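Local structure of nicotinate-nucleotide--dimethylbenzimidazole phosphoribosyltransferase (Thermus thermophilus HB8, 1WX1) at residues 16-21 with 322-327; 28-33 with 316-321. The protein probably catalyses the transfer of phosphoribose from nicotinate mononucleotide to 5,6-dimethylbenzimidazole, giving alpha-ribazole 5'-phosphate for cobalamin biosynthesis. One frame throughout, in Å; residues are numbered along the deposited sequence.

Contact 1: residues 16-21 with 322-327; sequences LTKPPR and LHMATF
The F327 ring lies with one face under the backbone of L16 and T17: T17 CA stands 4.2 Å from the ring centroid, 14° off the normal, as a CH-pi contact displaced toward the rim, and L16 C shares this face. F327 CE2 comes within 3.1 Å of L16 O, while K18 O approaches the ring obliquely. The two loops are joined by a single beta bridge, L16 with T326, next to an inverse gamma turn centred on T17. One backbone bond beside it runs from T17 N to A325 O, 3.0 Å long, with 152° at the hydrogen and the donor in the carbonyl plane; F327 is backbone-bonded to Q15. T17 OG1 also lies near A325 O, but it is hydrogen-bonded to N77 of the second subunit. T326 is the N-cap of helix 327-330, its OG1 capping a backbone N there, and T326 N is hydrogen-bonded to the side-chain OE2 of E329. L16 crosses M324 at about a right angle, its CD2 4.0 Å from M324 CB and equally far from T326 CG2. The M324 chain bends at its end (chi3 67°), which carries CE to 3.5 Å from T17 O and 3.7 Å from K18 CG.

Contact 2: residues 28-33 with 316-321; sequences EVALRL and RAAARI
A318 O is approached by groups from both helices: I321 N, three residues on in its own helix, donates a 3.1 Å hydrogen bond to it, and A30 CB comes in from helix 24-37 to the same distance of 3.1 Å. The second approach is a close methyl-to-carbonyl contact, and no hydrogen bond links the two segments. This is a near-perpendicular helix crossing, with the local axes at -80° and only 7.8 Å apart. Alanines at the crossing permit that closeness: A30 and A318 are the nearest pair of backbones, and their CB atoms both point toward the opposing helix. A318 CB is met by two larger side chains of helix 24-37, V29 and L33. V29 touches it with the CG1 branch, which lies anti to the backbone N (chi1 175°), at 3.5 Å. L33, one turn further along, brings CD1 to 4.3 Å from A318 CB. The same L33 methyl reaches on to A319, 4.0 Å from its N and slightly further from its CB. At the C-terminal end of segment 316-321, I321 CB makes a looser contact with A30 CB, at 4.5 Å. All six touching residues are buried. M13 of helix 3-14 packs against both A30 and I321, so a third helix closes one flank. F273 of strand 272-274, the outermost strand at one end of the parallel sheet within this chain, meets V29 and L33, while F88 of the second subunit packs on I321.

In the fold
From the N terminus, helix 3-14 runs into loop 16-21, where contact 1 closes the longer chain loop by meeting 322-327, some 300 residues later. The chain then enters helix 24-37, which contact 2 joins to helix 306-321, so the loop closed by contact 2 lies wholly within that of contact 1 and the two do not cross. The chain between holds the six-stranded parallel sheet. The contacts touch directly: L16 CD1 packs on I321 O, and L322 CD1 reaches A30 O at 3.7 Å. Together they fasten the N-terminal helices to the last long helix and the C-terminal tail, and both reach the second subunit.

Contact 1: residues 16-21 with 322-327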
ATOM      1  N   LEU A  16      -6.970  10.183  19.617  1.00 29.64           N
ATOM      2  CA  LEU A  16      -5.669  10.500  19.035  1.00 27.22           C
ATOM      3  C   LEU A  16      -5.715  11.859  18.346  1.00 26.99           C
ATOM      4  O   LEU A  16      -6.780  12.313  17.932  1.00 25.78           O
ATOM      5  CB  LEU A  16      -5.250   9.423  18.031  1.00 25.05           C
ATOM      6  CG  LEU A  16      -4.995   8.031  18.615  1.00 25.10           C
ATOM      7  CD1 LEU A  16      -4.531   7.106  17.499  1.00 22.71           C
ATOM      8  CD2 LEU A  16      -3.945   8.106  19.728  1.00 22.74           C
ATOM      9  N   THR A  17      -4.557  12.502  18.223  1.00 27.70           N
ATOM     10  CA  THR A  17      -4.480  13.820  17.603  1.00 29.27           C
ATOM     11  C   THR A  17      -4.692  13.838  16.093  1.00 30.45           C
ATOM     12  O   THR A  17      -3.747  13.956  15.312  1.00 31.30           O
ATOM     13  CB  THR A  17      -3.138  14.516  17.937  1.00 29.58           C
ATOM     14  OG1 THR A  17      -2.045  13.644  17.624  1.00 29.25           O
ATOM     15  CG2 THR A  17      -3.088  14.877  19.421  1.00 29.54           C
ATOM     16  N   LYS A  18      -5.955  13.730  15.700  1.00 31.14           N
ATOM     17  CA  LYS A  18      -6.360  13.758  14.301  1.00 33.30           C
ATOM     18  C   LYS A  18      -7.880  13.684  14.222  1.00 32.66           C
ATOM     19  O   LYS A  18      -8.536  13.193  15.143  1.00 31.31           O
ATOM     20  CB  LYS A  18      -5.710  12.607  13.517  1.00 33.77           C
ATOM     21  CG  LYS A  18      -5.744  11.250  14.191  1.00 38.44           C
ATOM     22  CD  LYS A  18      -7.086  10.576  14.052  1.00 40.05           C
ATOM     23  CE  LYS A  18      -7.027   9.151  14.579  1.00 40.02           C
ATOM     24  NZ  LYS A  18      -8.319   8.450  14.386  1.00 40.41           N
ATOM     25  N   PRO A  19      -8.465  14.191  13.128  1.00 32.92           N
ATOM     26  CA  PRO A  19      -9.924  14.157  12.983  1.00 33.82           C
ATOM     27  C   PRO A  19     -10.438  12.723  13.073  1.00 35.05           C
ATOM     28  O   PRO A  19      -9.737  11.781  12.705  1.00 32.59           O
ATOM     29  CB  PRO A  19     -10.151  14.763  11.597  1.00 34.28           C
ATOM     30  CG  PRO A  19      -8.953  15.656  11.406  1.00 35.34           C
ATOM     31  CD  PRO A  19      -7.831  14.810  11.952  1.00 34.43           C
ATOM     32  N   PRO A  20     -11.666  12.539  13.577  1.00 36.52           N
ATOM     33  CA  PRO A  20     -12.230  11.192  13.693  1.00 36.60           C
ATOM     34  C   PRO A  20     -12.277  10.505  12.333  1.00 35.63           C
ATOM     35  O   PRO A  20     -12.694  11.103  11.341  1.00 33.35           O
ATOM     36  CB  PRO A  20     -13.629  11.451  14.248  1.00 38.05           C
ATOM     37  CG  PRO A  20     -13.426  12.692  15.079  1.00 39.43           C
ATOM     38  CD  PRO A  20     -12.567  13.539  14.174  1.00 38.60           C
ATOM     39  N   ARG A  21     -11.830   9.253  12.287  1.00 35.04           N
ATOM     40  CA  ARG A  21     -11.839   8.483  11.047  1.00 33.50           C
ATOM     41  C   ARG A  21     -10.882   9.036  10.000  1.00 31.07           C
ATOM     42  O   ARG A  21     -10.930   8.626   8.847  1.00 29.61           O
ATOM     43  CB  ARG A  21     -13.262   8.450  10.476  1.00 37.07           C
ATOM     44  CG  ARG A  21     -14.273   7.862  11.452  1.00 42.67           C
ATOM     45  CD  ARG A  21     -15.740   8.135  11.044  1.00 48.13           C
ATOM     46  NE  ARG A  21     -16.336   9.244  11.795  1.00 53.35           N
ATOM     47  CZ  ARG A  21     -16.579  10.473  11.316  1.00 54.86           C
ATOM     48  NH1 ARG A  21     -16.289  10.813  10.055  1.00 56.26           N
ATOM     49  NH2 ARG A  21     -17.123  11.386  12.115  1.00 55.01           N
ATOM     50  N   LEU A 322      -1.698   3.793  17.028  1.00 19.28           N
ATOM     51  CA  LEU A 322      -2.025   3.812  18.448  1.00 19.47           C
ATOM     52  C   LEU A 322      -0.889   4.346  19.319  1.00 21.08           C
ATOM     53  O   LEU A 322      -1.058   4.545  20.520  1.00 20.95           O
ATOM     54  CB  LEU A 322      -2.457   2.413  18.895  1.00 18.88           C
ATOM     55  CG  LEU A 322      -3.854   2.039  18.370  1.00 19.38           C
ATOM     56  CD1 LEU A 322      -4.069   0.534  18.409  1.00 17.40           C
ATOM     57  CD2 LEU A 322      -4.906   2.760  19.204  1.00 20.43           C
ATOM     58  N   HIS A 323       0.264   4.587  18.704  1.00 20.53           N
ATOM     59  CA  HIS A 323       1.408   5.128  19.421  1.00 20.86           C
ATOM     60  C   HIS A 323       1.402   6.657  19.318  1.00 22.08           C
ATOM     61  O   HIS A 323       2.252   7.335  19.897  1.00 21.11           O
ATOM     62  CB  HIS A 323       2.707   4.551  18.856  1.00 21.89           C
ATOM     63  CG  HIS A 323       2.902   3.100  19.174  1.00 22.65           C
ATOM     64  ND1 HIS A 323       3.763   2.666  20.165  1.00 23.71           N
ATOM     65  CD2 HIS A 323       2.327   1.990  18.665  1.00 21.67           C
ATOM     66  CE1 HIS A 323       3.707   1.351  20.245  1.00 23.12           C
ATOM     67  NE2 HIS A 323       2.843   0.910  19.349  1.00 23.12           N
ATOM     68  N   MET A 324       0.442   7.194  18.571  1.00 20.81           N
ATOM     69  CA  MET A 324       0.311   8.640  18.432  1.00 22.69           C
ATOM     70  C   MET A 324      -0.101   9.184  19.793  1.00 24.15           C
ATOM     71  O   MET A 324      -0.553   8.434  20.660  1.00 24.70           O
ATOM     72  CB  MET A 324      -0.790   9.007  17.436  1.00 20.88           C
ATOM     73  CG  MET A 324      -0.445   8.833  15.973  1.00 23.81           C
ATOM     74  SD  MET A 324      -1.921   9.089  14.972  1.00 25.96           S
ATOM     75  CE  MET A 324      -2.229  10.844  15.251  1.00 24.31           C
ATOM     76  N   ALA A 325       0.047  10.490  19.974  1.00 24.67           N
ATOM     77  CA  ALA A 325      -0.350  11.122  21.225  1.00 26.00           C
ATOM     78  C   ALA A 325      -1.835  11.453  21.132  1.00 25.92           C
ATOM     79  O   ALA A 325      -2.359  11.668  20.034  1.00 25.70           O
ATOM     80  CB  ALA A 325       0.448  12.398  21.438  1.00 26.79           C
ATOM     81  N   THR A 326      -2.517  11.475  22.271  1.00 26.51           N
ATOM     82  CA  THR A 326      -3.933  11.821  22.289  1.00 28.20           C
ATOM     83  C   THR A 326      -4.009  13.337  22.467  1.00 29.41           C
ATOM     84  O   THR A 326      -3.008  13.971  22.802  1.00 28.79           O
ATOM     85  CB  THR A 326      -4.676  11.158  23.470  1.00 29.32           C
ATOM     86  OG1 THR A 326      -4.105  11.607  24.706  1.00 27.65           O
ATOM     87  CG2 THR A 326      -4.574   9.647  23.385  1.00 28.84           C
ATOM     88  N   PHE A 327      -5.185  13.911  22.239  1.00 32.37           N
ATOM     89  CA  PHE A 327      -5.372  15.354  22.389  1.00 35.23           C
ATOM     90  C   PHE A 327      -4.880  15.803  23.761  1.00 37.62           C
ATOM     91  O   PHE A 327      -4.137  16.782  23.886  1.00 37.45           O
ATOM     92  CB  PHE A 327      -6.852  15.711  22.238  1.00 35.79           C
ATOM     93  CG  PHE A 327      -7.355  15.621  20.825  1.00 36.65           C
ATOM     94  CD1 PHE A 327      -6.987  16.575  19.882  1.00 37.93           C
ATOM     95  CD2 PHE A 327      -8.200  14.588  20.438  1.00 36.87           C
ATOM     96  CE1 PHE A 327      -7.446  16.498  18.566  1.00 38.86           C
ATOM     97  CE2 PHE A 327      -8.664  14.501  19.124  1.00 37.44           C
ATOM     98  CZ  PHE A 327      -8.291  15.460  18.189  1.00 37.95           C
TER

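Contact 2: residues 28-33 with 316-321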
ATOM      1  N   GLU A  28      -9.146   0.527  11.560  1.00 21.39           N
ATOM      2  CA  GLU A  28      -9.730  -0.768  11.892  1.00 23.67           C
ATOM      3  C   GLU A  28      -8.617  -1.809  12.009  1.00 20.99           C
ATOM      4  O   GLU A  28      -8.639  -2.671  12.886  1.00 19.60           O
ATOM      5  CB  GLU A  28     -10.732  -1.197  10.814  1.00 27.59           C
ATOM      6  CG  GLU A  28     -11.560  -2.415  11.206  1.00 36.46           C
ATOM      7  CD  GLU A  28     -12.687  -2.695  10.221  1.00 42.97           C
ATOM      8  OE1 GLU A  28     -13.336  -1.726   9.776  1.00 46.15           O
ATOM      9  OE2 GLU A  28     -12.937  -3.880   9.903  1.00 47.00           O
ATOM     10  N   VAL A  29      -7.644  -1.720  11.111  1.00 20.09           N
ATOM     11  CA  VAL A  29      -6.509  -2.632  11.117  1.00 18.11           C
ATOM     12  C   VAL A  29      -5.773  -2.515  12.452  1.00 17.99           C
ATOM     13  O   VAL A  29      -5.462  -3.519  13.094  1.00 15.94           O
ATOM     14  CB  VAL A  29      -5.529  -2.299   9.962  1.00 16.81           C
ATOM     15  CG1 VAL A  29      -4.293  -3.188  10.053  1.00 19.05           C
ATOM     16  CG2 VAL A  29      -6.225  -2.500   8.611  1.00 17.52           C
ATOM     17  N   ALA A  30      -5.503  -1.281  12.866  1.00 16.32           N
ATOM     18  CA  ALA A  30      -4.808  -1.028  14.129  1.00 17.66           C
ATOM     19  C   ALA A  30      -5.549  -1.663  15.304  1.00 18.43           C
ATOM     20  O   ALA A  30      -4.946  -2.306  16.167  1.00 17.01           O
ATOM     21  CB  ALA A  30      -4.667   0.482  14.357  1.00 17.93           C
ATOM     22  N   LEU A  31      -6.864  -1.475  15.341  1.00 18.89           N
ATOM     23  CA  LEU A  31      -7.671  -2.028  16.425  1.00 18.11           C
ATOM     24  C   LEU A  31      -7.606  -3.548  16.458  1.00 19.01           C
ATOM     25  O   LEU A  31      -7.540  -4.153  17.527  1.00 19.45           O
ATOM     26  CB  LEU A  31      -9.123  -1.582  16.280  1.00 18.78           C
ATOM     27  CG  LEU A  31      -9.354  -0.070  16.295  1.00 21.58           C
ATOM     28  CD1 LEU A  31     -10.839   0.220  16.080  1.00 21.28           C
ATOM     29  CD2 LEU A  31      -8.878   0.508  17.623  1.00 20.97           C
ATOM     30  N   ARG A  32      -7.634  -4.171  15.288  1.00 19.50           N
ATOM     31  CA  ARG A  32      -7.570  -5.625  15.236  1.00 19.84           C
ATOM     32  C   ARG A  32      -6.207  -6.101  15.726  1.00 18.19           C
ATOM     33  O   ARG A  32      -6.116  -7.066  16.483  1.00 19.80           O
ATOM     34  CB  ARG A  32      -7.832  -6.122  13.810  1.00 19.06           C
ATOM     35  CG  ARG A  32      -9.238  -5.835  13.301  1.00 25.51           C
ATOM     36  CD  ARG A  32      -9.469  -6.474  11.931  1.00 24.86           C
ATOM     37  NE  ARG A  32      -9.305  -7.922  11.996  1.00 23.38           N
ATOM     38  CZ  ARG A  32      -8.975  -8.688  10.960  1.00 25.26           C
ATOM     39  NH1 ARG A  32      -8.772  -8.145   9.762  1.00 21.94           N
ATOM     40  NH2 ARG A  32      -8.839  -9.998  11.126  1.00 23.38           N
ATOM     41  N   LEU A  33      -5.150  -5.416  15.304  1.00 17.93           N
ATOM     42  CA  LEU A  33      -3.800  -5.774  15.726  1.00 18.29           C
ATOM     43  C   LEU A  33      -3.672  -5.670  17.245  1.00 19.75           C
ATOM     44  O   LEU A  33      -3.091  -6.546  17.893  1.00 19.55           O
ATOM     45  CB  LEU A  33      -2.778  -4.862  15.041  1.00 16.73           C
ATOM     46  CG  LEU A  33      -2.669  -5.083  13.527  1.00 16.01           C
ATOM     47  CD1 LEU A  33      -1.759  -4.033  12.900  1.00 15.96           C
ATOM     48  CD2 LEU A  33      -2.133  -6.499  13.268  1.00 17.65           C
ATOM     49  N   ARG A 316       2.348  -2.533   9.665  1.00 17.20           N
ATOM     50  CA  ARG A 316       3.239  -1.939  10.662  1.00 17.40           C
ATOM     51  C   ARG A 316       2.826  -0.495  10.928  1.00 16.83           C
ATOM     52  O   ARG A 316       2.790  -0.051  12.075  1.00 17.30           O
ATOM     53  CB  ARG A 316       4.695  -1.978  10.184  1.00 16.98           C
ATOM     54  CG  ARG A 316       5.233  -3.381   9.961  1.00 19.09           C
ATOM     55  CD  ARG A 316       6.748  -3.397   9.895  1.00 22.53           C
ATOM     56  NE  ARG A 316       7.254  -4.741   9.634  1.00 22.02           N
ATOM     57  CZ  ARG A 316       7.533  -5.215   8.423  1.00 23.93           C
ATOM     58  NH1 ARG A 316       7.365  -4.447   7.355  1.00 24.35           N
ATOM     59  NH2 ARG A 316       7.968  -6.464   8.280  1.00 21.98           N
ATOM     60  N   ALA A 317       2.516   0.230   9.860  1.00 15.54           N
ATOM     61  CA  ALA A 317       2.089   1.621   9.979  1.00 17.28           C
ATOM     62  C   ALA A 317       0.816   1.696  10.811  1.00 17.40           C
ATOM     63  O   ALA A 317       0.677   2.557  11.677  1.00 16.76           O
ATOM     64  CB  ALA A 317       1.838   2.207   8.599  1.00 17.41           C
ATOM     65  N   ALA A 318      -0.116   0.792  10.533  1.00 17.23           N
ATOM     66  CA  ALA A 318      -1.379   0.749  11.255  1.00 16.76           C
ATOM     67  C   ALA A 318      -1.137   0.573  12.755  1.00 16.84           C
ATOM     68  O   ALA A 318      -1.752   1.253  13.576  1.00 17.44           O
ATOM     69  CB  ALA A 318      -2.243  -0.394  10.721  1.00 17.63           C
ATOM     70  N   ALA A 319      -0.237  -0.336  13.111  1.00 17.44           N
ATOM     71  CA  ALA A 319       0.069  -0.579  14.518  1.00 20.09           C
ATOM     72  C   ALA A 319       0.587   0.685  15.209  1.00 19.76           C
ATOM     73  O   ALA A 319       0.250   0.948  16.362  1.00 20.52           O
ATOM     74  CB  ALA A 319       1.098  -1.704  14.643  1.00 21.19           C
ATOM     75  N   ARG A 320       1.395   1.468  14.496  1.00 20.47           N
ATOM     76  CA  ARG A 320       1.963   2.698  15.046  1.00 19.34           C
ATOM     77  C   ARG A 320       0.934   3.805  15.294  1.00 19.51           C
ATOM     78  O   ARG A 320       1.194   4.735  16.058  1.00 18.87           O
ATOM     79  CB  ARG A 320       3.058   3.238  14.120  1.00 22.27           C
ATOM     80  CG  ARG A 320       4.253   2.307  13.939  1.00 24.74           C
ATOM     81  CD  ARG A 320       4.897   1.953  15.273  1.00 27.10           C
ATOM     82  NE  ARG A 320       5.270   3.137  16.048  1.00 28.61           N
ATOM     83  CZ  ARG A 320       5.926   3.092  17.205  1.00 30.34           C
ATOM     84  NH1 ARG A 320       6.287   1.921  17.719  1.00 31.24           N
ATOM     85  NH2 ARG A 320       6.219   4.215  17.853  1.00 28.09           N
ATOM     86  N   ILE A 321      -0.225   3.721  14.651  1.00 17.45           N
ATOM     87  CA  ILE A 321      -1.250   4.745  14.847  1.00 18.78           C
ATOM     88  C   ILE A 321      -1.569   4.913  16.326  1.00 18.71           C
ATOM     89  O   ILE A 321      -1.687   6.034  16.822  1.00 18.74           O
ATOM     90  CB  ILE A 321      -2.566   4.399  14.102  1.00 18.41           C
ATOM     91  CG1 ILE A 321      -2.345   4.467  12.591  1.00 19.25           C
ATOM     92  CG2 ILE A 321      -3.666   5.377  14.507  1.00 20.49           C
ATOM     93  CD1 ILE A 321      -3.537   4.001  11.771  1.00 20.49           C
TER